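PDB 2IZ6: molybdenum cofactor carrier protein, which probably binds and carries the molybdenum cofactor, keeping it available for delivery to molybdenum enzymes in a green alga. Local coordinates for residues 26-38 / 56-68. Numbering follows the deposited sequence.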
# COMPACT_ATOMS: atom_id res chain seq x y z
N THR A 26 -1.43 -9.33 25.25
CA THR A 26 -2.65 -10.05 25.33
C THR A 26 -2.74 -10.83 26.64
O THR A 26 -1.86 -11.62 26.96
CB THR A 26 -2.63 -10.98 24.18
OG1 THR A 26 -2.48 -10.18 22.98
CG2 THR A 26 -3.88 -11.80 24.12
N ALA A 27 -3.81 -10.61 27.40
CA ALA A 27 -4.14 -11.39 28.56
C ALA A 27 -4.75 -12.75 28.20
O ALA A 27 -5.40 -12.89 27.18
CB ALA A 27 -5.09 -10.62 29.43
N GLU A 28 -4.57 -13.76 29.05
CA GLU A 28 -5.13 -15.09 28.77
C GLU A 28 -6.64 -15.10 28.54
O GLU A 28 -7.08 -15.86 27.71
CB GLU A 28 -4.72 -16.14 29.82
CG GLU A 28 -3.28 -16.36 29.80
CD GLU A 28 -2.84 -17.59 30.61
OE1 GLU A 28 -3.67 -18.12 31.37
OE2 GLU A 28 -1.72 -18.04 30.40
N ASN A 29 -7.42 -14.27 29.23
CA ASN A 29 -8.86 -14.19 29.02
C ASN A 29 -9.17 -13.82 27.57
O ASN A 29 -10.20 -14.28 27.02
CB ASN A 29 -9.51 -13.21 30.01
CG ASN A 29 -9.10 -11.77 29.79
OD1 ASN A 29 -9.94 -10.88 29.48
ND2 ASN A 29 -7.80 -11.52 29.89
N GLN A 30 -8.32 -12.96 27.00
CA GLN A 30 -8.45 -12.55 25.62
C GLN A 30 -8.15 -13.68 24.64
O GLN A 30 -8.85 -13.83 23.61
CB GLN A 30 -7.66 -11.28 25.35
CG GLN A 30 -8.18 -10.13 26.15
CD GLN A 30 -7.27 -8.92 26.04
OE1 GLN A 30 -6.05 -9.04 25.94
NE2 GLN A 30 -7.86 -7.75 26.06
N LEU A 31 -7.16 -14.49 24.93
CA LEU A 31 -6.80 -15.67 24.12
C LEU A 31 -7.97 -16.66 24.08
O LEU A 31 -8.33 -17.13 23.01
CB LEU A 31 -5.53 -16.37 24.68
CG LEU A 31 -4.24 -15.58 24.57
CD1 LEU A 31 -3.17 -16.38 25.27
CD2 LEU A 31 -3.93 -15.20 23.09
N VAL A 32 -8.60 -16.87 25.23
CA VAL A 32 -9.70 -17.80 25.38
C VAL A 32 -10.89 -17.17 24.61
O VAL A 32 -11.56 -17.88 23.86
CB VAL A 32 -10.11 -17.98 26.86
CG1 VAL A 32 -11.42 -18.76 26.97
CG2 VAL A 32 -9.00 -18.64 27.60
N MET A 33 -11.20 -15.92 24.86
CA MET A 33 -12.30 -15.27 24.11
C MET A 33 -12.14 -15.36 22.61
O MET A 33 -13.07 -15.64 21.87
CB MET A 33 -12.52 -13.84 24.54
CG MET A 33 -13.20 -13.82 25.95
SD MET A 33 -14.00 -12.23 26.28
CE MET A 33 -12.60 -11.23 25.94
N ALA A 34 -10.92 -15.11 22.14
CA ALA A 34 -10.63 -15.20 20.73
C ALA A 34 -10.85 -16.58 20.15
O ALA A 34 -11.48 -16.72 19.05
CB ALA A 34 -9.22 -14.69 20.45
N ASN A 35 -10.41 -17.61 20.88
CA ASN A 35 -10.63 -18.98 20.40
C ASN A 35 -12.14 -19.29 20.28
O ASN A 35 -12.58 -19.89 19.29
CB ASN A 35 -9.87 -19.97 21.34
CG ASN A 35 -9.95 -21.39 20.85
OD1 ASN A 35 -10.80 -22.13 21.26
ND2 ASN A 35 -9.15 -21.72 19.81
N GLU A 36 -12.91 -18.94 21.31
CA GLU A 36 -14.36 -19.17 21.32
C GLU A 36 -15.03 -18.41 20.26
O GLU A 36 -15.94 -18.92 19.63
CB GLU A 36 -14.95 -18.79 22.66
CG GLU A 36 -16.43 -19.20 22.80
CD GLU A 36 -16.74 -20.74 22.73
OE1 GLU A 36 -15.87 -21.61 23.03
OE2 GLU A 36 -17.90 -21.10 22.33
N LEU A 37 -14.58 -17.16 20.09
CA LEU A 37 -15.15 -16.35 19.04
C LEU A 37 -14.94 -17.03 17.69
O LEU A 37 -15.89 -17.05 16.88
CB LEU A 37 -14.50 -14.98 19.08
CG LEU A 37 -15.03 -14.00 18.05
CD1 LEU A 37 -16.39 -13.49 18.41
CD2 LEU A 37 -14.02 -12.85 17.83
N GLY A 38 -13.72 -17.44 17.38
CA GLY A 38 -13.38 -18.19 16.15
C GLY A 38 -14.29 -19.38 15.91
O GLY A 38 -14.88 -19.59 14.82
N GLY A 56 -1.03 -14.24 19.05
CA GLY A 56 -2.03 -13.94 20.07
C GLY A 56 -3.47 -14.22 19.66
O GLY A 56 -3.78 -15.32 19.27
N VAL A 57 -4.30 -13.20 19.82
CA VAL A 57 -5.72 -13.23 19.55
C VAL A 57 -5.95 -13.84 18.18
O VAL A 57 -6.84 -14.70 18.03
CB VAL A 57 -6.34 -11.77 19.57
CG1 VAL A 57 -7.61 -11.64 18.75
CG2 VAL A 57 -6.51 -11.30 21.01
N MET A 58 -5.20 -13.39 17.18
CA MET A 58 -5.57 -13.73 15.78
C MET A 58 -5.34 -15.23 15.52
O MET A 58 -6.16 -15.90 14.90
CB MET A 58 -4.82 -12.78 14.82
CG MET A 58 -5.35 -11.39 15.04
SD MET A 58 -4.92 -10.17 13.79
CE MET A 58 -3.27 -10.18 14.18
N HIS A 59 -4.26 -15.77 16.07
CA HIS A 59 -3.98 -17.19 15.95
C HIS A 59 -5.02 -18.03 16.69
O HIS A 59 -5.50 -19.02 16.22
CB HIS A 59 -2.58 -17.48 16.43
CG HIS A 59 -2.21 -18.92 16.37
ND1 HIS A 59 -2.22 -19.67 15.21
CD2 HIS A 59 -1.84 -19.77 17.36
CE1 HIS A 59 -1.88 -20.92 15.49
NE2 HIS A 59 -1.61 -21.00 16.78
N GLU A 60 -5.40 -17.57 17.87
CA GLU A 60 -6.44 -18.29 18.62
C GLU A 60 -7.77 -18.33 17.89
O GLU A 60 -8.41 -19.38 17.90
CB GLU A 60 -6.63 -17.71 20.03
CG GLU A 60 -5.47 -18.06 20.99
CD GLU A 60 -5.43 -19.54 21.28
OE1 GLU A 60 -6.47 -20.20 21.17
OE2 GLU A 60 -4.33 -20.05 21.58
N ALA A 61 -8.15 -17.21 17.31
CA ALA A 61 -9.36 -17.15 16.55
C ALA A 61 -9.28 -18.17 15.39
O ALA A 61 -10.25 -18.90 15.06
CB ALA A 61 -9.59 -15.75 16.11
N MET A 62 -8.12 -18.21 14.75
CA MET A 62 -7.91 -19.04 13.57
C MET A 62 -7.98 -20.52 13.93
O MET A 62 -8.51 -21.33 13.17
CB MET A 62 -6.57 -18.72 12.92
CG MET A 62 -6.47 -17.30 12.37
SD MET A 62 -5.84 -17.25 10.69
CE MET A 62 -6.88 -18.47 9.89
N LYS A 63 -7.44 -20.87 15.10
CA LYS A 63 -7.49 -22.24 15.58
C LYS A 63 -8.90 -22.66 15.91
O LYS A 63 -9.33 -23.79 15.67
CB LYS A 63 -6.64 -22.37 16.82
CG LYS A 63 -5.18 -22.39 16.52
CD LYS A 63 -4.37 -22.96 17.72
CE LYS A 63 -4.34 -21.99 18.92
NZ LYS A 63 -3.81 -22.60 20.16
N GLY A 64 -9.63 -21.74 16.52
CA GLY A 64 -11.03 -21.97 16.85
C GLY A 64 -11.95 -22.20 15.67
O GLY A 64 -12.73 -23.14 15.64
N ALA A 65 -11.79 -21.36 14.64
CA ALA A 65 -12.59 -21.49 13.43
C ALA A 65 -12.27 -22.80 12.73
O ALA A 65 -13.17 -23.49 12.24
CB ALA A 65 -12.25 -20.34 12.51
N LYS A 66 -10.98 -23.17 12.73
CA LYS A 66 -10.58 -24.40 11.98
C LYS A 66 -11.13 -25.60 12.71
O LYS A 66 -11.66 -26.55 12.09
CB LYS A 66 -9.06 -24.44 11.84
CG LYS A 66 -8.40 -25.70 11.16
CD LYS A 66 -8.88 -26.01 9.74
CE LYS A 66 -9.19 -24.81 8.90
NZ LYS A 66 -10.15 -25.25 7.82
N GLU A 67 -11.08 -25.58 14.03
CA GLU A 67 -11.64 -26.69 14.84
C GLU A 67 -13.15 -26.93 14.62
O GLU A 67 -13.63 -28.08 14.63
CB GLU A 67 -11.37 -26.42 16.32
CG GLU A 67 -11.86 -27.52 17.27
CD GLU A 67 -11.78 -27.14 18.75
OE1 GLU A 67 -11.31 -26.03 19.09
OE2 GLU A 67 -12.22 -27.96 19.61
N ALA A 68 -13.92 -25.85 14.45
CA ALA A 68 -15.32 -25.88 14.17
C ALA A 68 -15.65 -26.08 12.68
O ALA A 68 -16.81 -25.97 12.27
CB ALA A 68 -15.92 -24.55 14.69
O HOH W 1 -8.94 -24.55 19.10
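The carbonyl oxygen Glu60 O is gripped three times: by Gly64 N within its own helix, by a weak, bent bond from Asn35 ND2 at 3.1 Å, and by a CA-H...O contact from Asn35 CA. The other hydrogen of the Asn35 amide goes to a water that in turn donates to Glu67 OE1, bridging the two helices about two turns further along 57-67. Asn35 reaches across because its CG stands anti to the backbone N (chi1 -175°). Its amide is turned 62° from the Glu60 carboxylate, whose OE1 lies 3.4 Å from Asn35 CB. The Glu60 chain folds over the seam, CB 3.5 Å from Leu31 O and CG against Leu31 CD2, while OE2 takes a salt bridge from Lys63 NZ, arriving from above the carboxylate plane. With Glu60 cut back to an alanine, Lys63 would probably lose its charge partner, and Leu31 CD2 the CG that packs on it. Helices 28-43 and 57-67 are neighbours on one face of the parallel, Rossmann-like sheet of this SLOG-family protein, joined through strand 47-51; Val57, Ala61 and Leu37 rest on Val18 of strand 15-19. Their segments cross at -34° with axes only 6.5 Å apart. Ala34, Gly38, Ala61 and Gly64 permit this closeness: a CB on Gly38 would run into Ala61 O, and one on Gly64 into Asn35 O. CA-H...O contacts fill the seam instead, among them Ala61 CA to Ala34 O and Ala65 CA to Gly38 O, each 3.3 Å. Toward the helix starts, Ala34 CB packs on Val57 CG1 at 3.8 Å, and Leu31 CD2 lies over the backbone of Gly56.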